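Local coordinates for CRP-like protein Clp (Xanthomonas campestris pv. campestris, PDB 3IWZ) that acts as a global transcriptional regulator of virulence genes, a DNA-binding homodimer of the CRP family whose DNA binding appears to be abolished by c-di-GMP, at residues 119-123 with 124-128; 25-28 with 29-33. All blocks are in the same frame, centred on the assembly; numbering follows the deposited sequence.

In the fold
Contact 2, residues 25-33, comes first along the chain and spans most of helix 24-32, which leads into strand 35-39. Contact 1, residues 119-128, follows the strands of the cyclic nucleotide-binding domain: it runs off the end of helix 115-122 and through the loop that leads to the long helix 130-157. Their centres lie about 12 Å apart, on the same side of the chain's centre, and H33 at the end of contact 2 packs on L121, S125 and L126 of contact 1. The chain thus enters and leaves the strands of that domain side by side, close to the start of the helix that runs on toward the DNA-binding part.

Contact 1. Residues 119-123 with 124-128; sequences QQLFQ and TSLSP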
loop_
_atom_site.group_PDB
_atom_site.type_symbol
_atom_site.label_atom_id
_atom_site.label_comp_id
_atom_site.label_asym_id
_atom_site.label_seq_id
_atom_site.Cartn_x
_atom_site.Cartn_y
_atom_site.Cartn_z
ATOM N N GLN D 119 -22.544 4.262 6.203
ATOM C CA GLN D 119 -23.244 3.256 5.414
ATOM C C GLN D 119 -24.755 3.343 5.641
ATOM O O GLN D 119 -25.542 2.973 4.770
ATOM C CB GLN D 119 -22.705 1.854 5.740
ATOM C CG GLN D 119 -21.200 1.726 5.465
ATOM C CD GLN D 119 -20.693 0.295 5.485
ATOM O OE1 GLN D 119 -20.927 -0.455 6.436
ATOM N NE2 GLN D 119 -19.980 -0.088 4.433
ATOM N N GLN D 120 -25.162 3.833 6.807
ATOM C CA GLN D 120 -26.585 3.999 7.072
ATOM C C GLN D 120 -27.033 5.128 6.148
ATOM O O GLN D 120 -28.149 5.123 5.633
ATOM C CB GLN D 120 -26.846 4.384 8.531
ATOM C CG GLN D 120 -26.579 3.268 9.536
ATOM C CD GLN D 120 -26.862 3.693 10.971
ATOM O OE1 GLN D 120 -26.483 3.005 11.926
ATOM N NE2 GLN D 120 -27.535 4.828 11.131
ATOM N N LEU D 121 -26.144 6.097 5.944
ATOM C CA LEU D 121 -26.430 7.213 5.055
ATOM C C LEU D 121 -26.295 6.727 3.615
ATOM O O LEU D 121 -26.963 7.239 2.717
ATOM C CB LEU D 121 -25.457 8.370 5.302
ATOM C CG LEU D 121 -25.680 9.269 6.523
ATOM C CD1 LEU D 121 -24.603 10.348 6.576
ATOM C CD2 LEU D 121 -27.061 9.909 6.439
ATOM N N PHE D 122 -25.423 5.740 3.403
ATOM C CA PHE D 122 -25.205 5.172 2.072
ATOM C C PHE D 122 -26.446 4.414 1.624
ATOM O O PHE D 122 -26.608 4.116 0.438
ATOM C CB PHE D 122 -24.007 4.213 2.069
ATOM C CG PHE D 122 -22.677 4.882 1.829
ATOM C CD1 PHE D 122 -21.505 4.131 1.831
ATOM C CD2 PHE D 122 -22.590 6.255 1.599
ATOM C CE1 PHE D 122 -20.268 4.731 1.608
ATOM C CE2 PHE D 122 -21.354 6.865 1.375
ATOM C CZ PHE D 122 -20.191 6.098 1.382
ATOM N N GLN D 123 -27.310 4.088 2.581
ATOM C CA GLN D 123 -28.551 3.385 2.283
ATOM C C GLN D 123 -29.768 4.318 2.353
ATOM O O GLN D 123 -30.903 3.883 2.160
ATOM C CB GLN D 123 -28.733 2.205 3.234
ATOM C CG GLN D 123 -27.762 1.065 2.967
ATOM C CD GLN D 123 -27.857 0.530 1.541
ATOM O OE1 GLN D 123 -27.644 1.261 0.574
ATOM N NE2 GLN D 123 -28.176 -0.756 1.410
ATOM N N THR D 124 -29.521 5.598 2.627
ATOM C CA THR D 124 -30.584 6.593 2.694
ATOM C C THR D 124 -30.337 7.811 1.785
ATOM O O THR D 124 -30.168 7.662 0.574
ATOM C CB THR D 124 -30.819 7.061 4.150
ATOM O OG1 THR D 124 -29.587 7.014 4.880
ATOM C CG2 THR D 124 -31.847 6.167 4.833
ATOM N N SER D 125 -30.306 9.009 2.359
ATOM C CA SER D 125 -30.114 10.217 1.561
ATOM C C SER D 125 -28.779 10.336 0.831
ATOM O O SER D 125 -28.573 11.296 0.085
ATOM C CB SER D 125 -30.323 11.463 2.427
ATOM O OG SER D 125 -29.290 11.618 3.382
ATOM N N LEU D 126 -27.876 9.378 1.032
ATOM C CA LEU D 126 -26.566 9.426 0.371
ATOM C C LEU D 126 -26.344 8.301 -0.640
ATOM O O LEU D 126 -25.320 8.258 -1.320
ATOM C CB LEU D 126 -25.444 9.428 1.423
ATOM C CG LEU D 126 -24.884 10.800 1.839
ATOM C CD1 LEU D 126 -26.006 11.824 1.949
ATOM C CD2 LEU D 126 -24.123 10.660 3.160
ATOM N N SER D 127 -27.318 7.404 -0.745
ATOM C CA SER D 127 -27.248 6.274 -1.670
ATOM C C SER D 127 -26.778 6.677 -3.077
ATOM O O SER D 127 -25.954 5.987 -3.681
ATOM C CB SER D 127 -28.620 5.587 -1.744
ATOM O OG SER D 127 -28.553 4.344 -2.424
ATOM N N PRO D 128 -27.296 7.796 -3.617
ATOM C CA PRO D 128 -26.899 8.250 -4.959
ATOM C C PRO D 128 -25.452 8.745 -5.020
ATOM O O PRO D 128 -24.837 8.792 -6.087
ATOM C CB PRO D 128 -27.892 9.375 -5.255
ATOM C CG PRO D 128 -29.094 9.015 -4.411
ATOM C CD PRO D 128 -28.442 8.582 -3.125
#
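The carbonyl oxygen L121 O is gripped by two backbone N-H groups of the chain that leaves helix 115-122. The helix ends here, and T124 to S127 form a type I beta turn just beyond it. L126 N donates to L121 O at 2.9 Å, tilted 21° from the carbonyl plane. T124 N donates to L121 O from the opposite face at 3.0 Å, standing well above that plane. A carbonyl of the last helical turn, left without its usual helical partner, is in this way satisfied from two sides.

The short side chain of T124 turns back on the helix and crosses that of L121 at a slant. T124 OG1 comes to 2.5 Å from Q120 O, modelled as a hydrogen bond but too short to be taken at face value. Within the turn, S127 N donates to T124 O and closes the loop, and S125, small and polar, suits the solvent-exposed turn.

Beneath the polar bonds lies an apolar layer. L121 and L126 lie side by side, pointing the same way, and L126 CD2 presses closely on L121 CB at 3.4 Å. The CG of L121 is anti to its carbonyl carbon (chi1 -77°), which lays the branch alongside L126. F122 turns its ring inward toward I133 and L134 of helix 130-157, receiving L126 CB only at its edge, near the ring plane. Where S127 passes the helix end, its CA makes a C-H...O contact with F122 O at 3.1 Å.

Contact 2. Residues 25-28 with 29-33; sequences GTIE and RFLAH
R29 folds its side chain back along helix 24-32 so that one face of the guanidinium lies over G25 O, one turn earlier, and over T26 CA. The bend at chi3 (-70°) brings the flat group round to this position. Although R29 NH2 comes to 2.7 Å from G25 O, the angle is too poor for a hydrogen bond; the carbonyl takes the backbone N of R29 instead, at 3.3 Å. G25 fits here because, having no side chain, it lets the guanidinium lie close to the backbone. The charged end has its partner beyond the helix, where R29 NH1 forms a salt bridge with D129. T26 directs OG1 to R132 NE, so both residues tie this helix to the start of helix 130-157.

On another flank, I27 and L31 lie side by side and point the same way, I27 CG2 meeting L31 CD1 at 4.0 Å. Both also touch Y57 of strand 54-58, so these branched aliphatic residues suit the side of the helix that rests on the sheet. F30 has CG anti to its backbone N (chi1 166°), which swings the ring away from residues 25-28 toward Y57, I113 and L118, leaving I27 O near the plane of the ring at its edge. This is plain helix-on-sheet packing, on strands 54-58 and 108-114 of the cyclic nucleotide-binding domain.

The helical i to i+4 pattern continues with F30 N to T26 O, L31 N to I27 O and A32 N to E28 O. At the C-terminal end the H33 imidazole donates through ND1 to R29 O at 3.1 Å, with R29 O lying 17° out of the imidazole plane. That bond implies that ND1 carries a proton, and it gives R29 O a side-chain donor alongside a weak bond from A32 N.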
loop_
_atom_site.group_PDB
_atom_site.type_symbol
_atom_site.label_atom_id
_atom_site.label_comp_id
_atom_site.label_asym_id
_atom_site.label_seq_id
_atom_site.Cartn_x
_atom_site.Cartn_y
_atom_site.Cartn_z
ATOM N N GLY D 25 -20.779 19.144 -5.123
ATOM C CA GLY D 25 -22.136 18.917 -4.658
ATOM C C GLY D 25 -22.210 17.662 -3.812
ATOM O O GLY D 25 -22.898 17.619 -2.787
ATOM N N THR D 26 -21.498 16.628 -4.246
ATOM C CA THR D 26 -21.471 15.372 -3.513
ATOM C C THR D 26 -20.700 15.609 -2.215
ATOM O O THR D 26 -21.067 15.095 -1.153
ATOM C CB THR D 26 -20.765 14.266 -4.326
ATOM O OG1 THR D 26 -21.414 14.108 -5.594
ATOM C CG2 THR D 26 -20.811 12.949 -3.576
ATOM N N ILE D 27 -19.637 16.403 -2.307
ATOM C CA ILE D 27 -18.804 16.713 -1.151
ATOM C C ILE D 27 -19.547 17.463 -0.054
ATOM O O ILE D 27 -19.440 17.109 1.120
ATOM C CB ILE D 27 -17.548 17.534 -1.565
ATOM C CG1 ILE D 27 -16.537 16.606 -2.246
ATOM C CG2 ILE D 27 -16.934 18.221 -0.343
ATOM C CD1 ILE D 27 -15.167 17.220 -2.456
ATOM N N GLU D 28 -20.287 18.499 -0.434
ATOM C CA GLU D 28 -21.038 19.286 0.540
ATOM C C GLU D 28 -22.100 18.465 1.253
ATOM O O GLU D 28 -22.250 18.568 2.468
ATOM C CB GLU D 28 -21.681 20.503 -0.129
ATOM C CG GLU D 28 -20.656 21.461 -0.699
ATOM C CD GLU D 28 -19.516 21.728 0.270
ATOM O OE1 GLU D 28 -18.348 21.780 -0.181
ATOM O OE2 GLU D 28 -19.791 21.886 1.480
ATOM N N ARG D 29 -22.843 17.654 0.508
ATOM C CA ARG D 29 -23.870 16.832 1.135
ATOM C C ARG D 29 -23.203 15.865 2.092
ATOM O O ARG D 29 -23.729 15.571 3.158
ATOM C CB ARG D 29 -24.664 16.057 0.091
ATOM C CG ARG D 29 -25.571 16.922 -0.749
ATOM C CD ARG D 29 -26.566 16.069 -1.510
ATOM N NE ARG D 29 -25.929 15.304 -2.572
ATOM C CZ ARG D 29 -25.383 15.854 -3.650
ATOM N NH1 ARG D 29 -24.821 15.095 -4.578
ATOM N NH2 ARG D 29 -25.403 17.169 -3.797
ATOM N N PHE D 30 -22.033 15.373 1.705
ATOM C CA PHE D 30 -21.305 14.446 2.551
ATOM C C PHE D 30 -20.904 15.132 3.853
ATOM O O PHE D 30 -20.957 14.525 4.920
ATOM C CB PHE D 30 -20.053 13.934 1.839
ATOM C CG PHE D 30 -19.097 13.239 2.751
ATOM C CD1 PHE D 30 -19.402 11.994 3.279
ATOM C CD2 PHE D 30 -17.909 13.853 3.125
ATOM C CE1 PHE D 30 -18.540 11.363 4.177
ATOM C CE2 PHE D 30 -17.035 13.231 4.026
ATOM C CZ PHE D 30 -17.352 11.982 4.552
ATOM N N LEU D 31 -20.505 16.398 3.759
ATOM C CA LEU D 31 -20.088 17.160 4.930
ATOM C C LEU D 31 -21.272 17.600 5.791
ATOM O O LEU D 31 -21.132 17.809 6.995
ATOM C CB LEU D 31 -19.280 18.388 4.502
ATOM C CG LEU D 31 -17.984 18.148 3.721
ATOM C CD1 LEU D 31 -17.294 19.483 3.477
ATOM C CD2 LEU D 31 -17.071 17.207 4.501
ATOM N N ALA D 32 -22.440 17.730 5.171
ATOM C CA ALA D 32 -23.636 18.146 5.892
ATOM C C ALA D 32 -23.909 17.248 7.100
ATOM O O ALA D 32 -24.563 17.672 8.051
ATOM C CB ALA D 32 -24.853 18.149 4.952
ATOM N N HIS D 33 -23.408 16.016 7.062
ATOM C CA HIS D 33 -23.614 15.070 8.160
ATOM C C HIS D 33 -22.346 14.869 8.991
ATOM O O HIS D 33 -22.320 14.041 9.902
ATOM C CB HIS D 33 -24.062 13.696 7.630
ATOM C CG HIS D 33 -25.286 13.735 6.766
ATOM N ND1 HIS D 33 -25.237 14.003 5.414
ATOM C CD2 HIS D 33 -26.591 13.514 7.056
ATOM C CE1 HIS D 33 -26.455 13.943 4.908
ATOM N NE2 HIS D 33 -27.295 13.648 5.883
#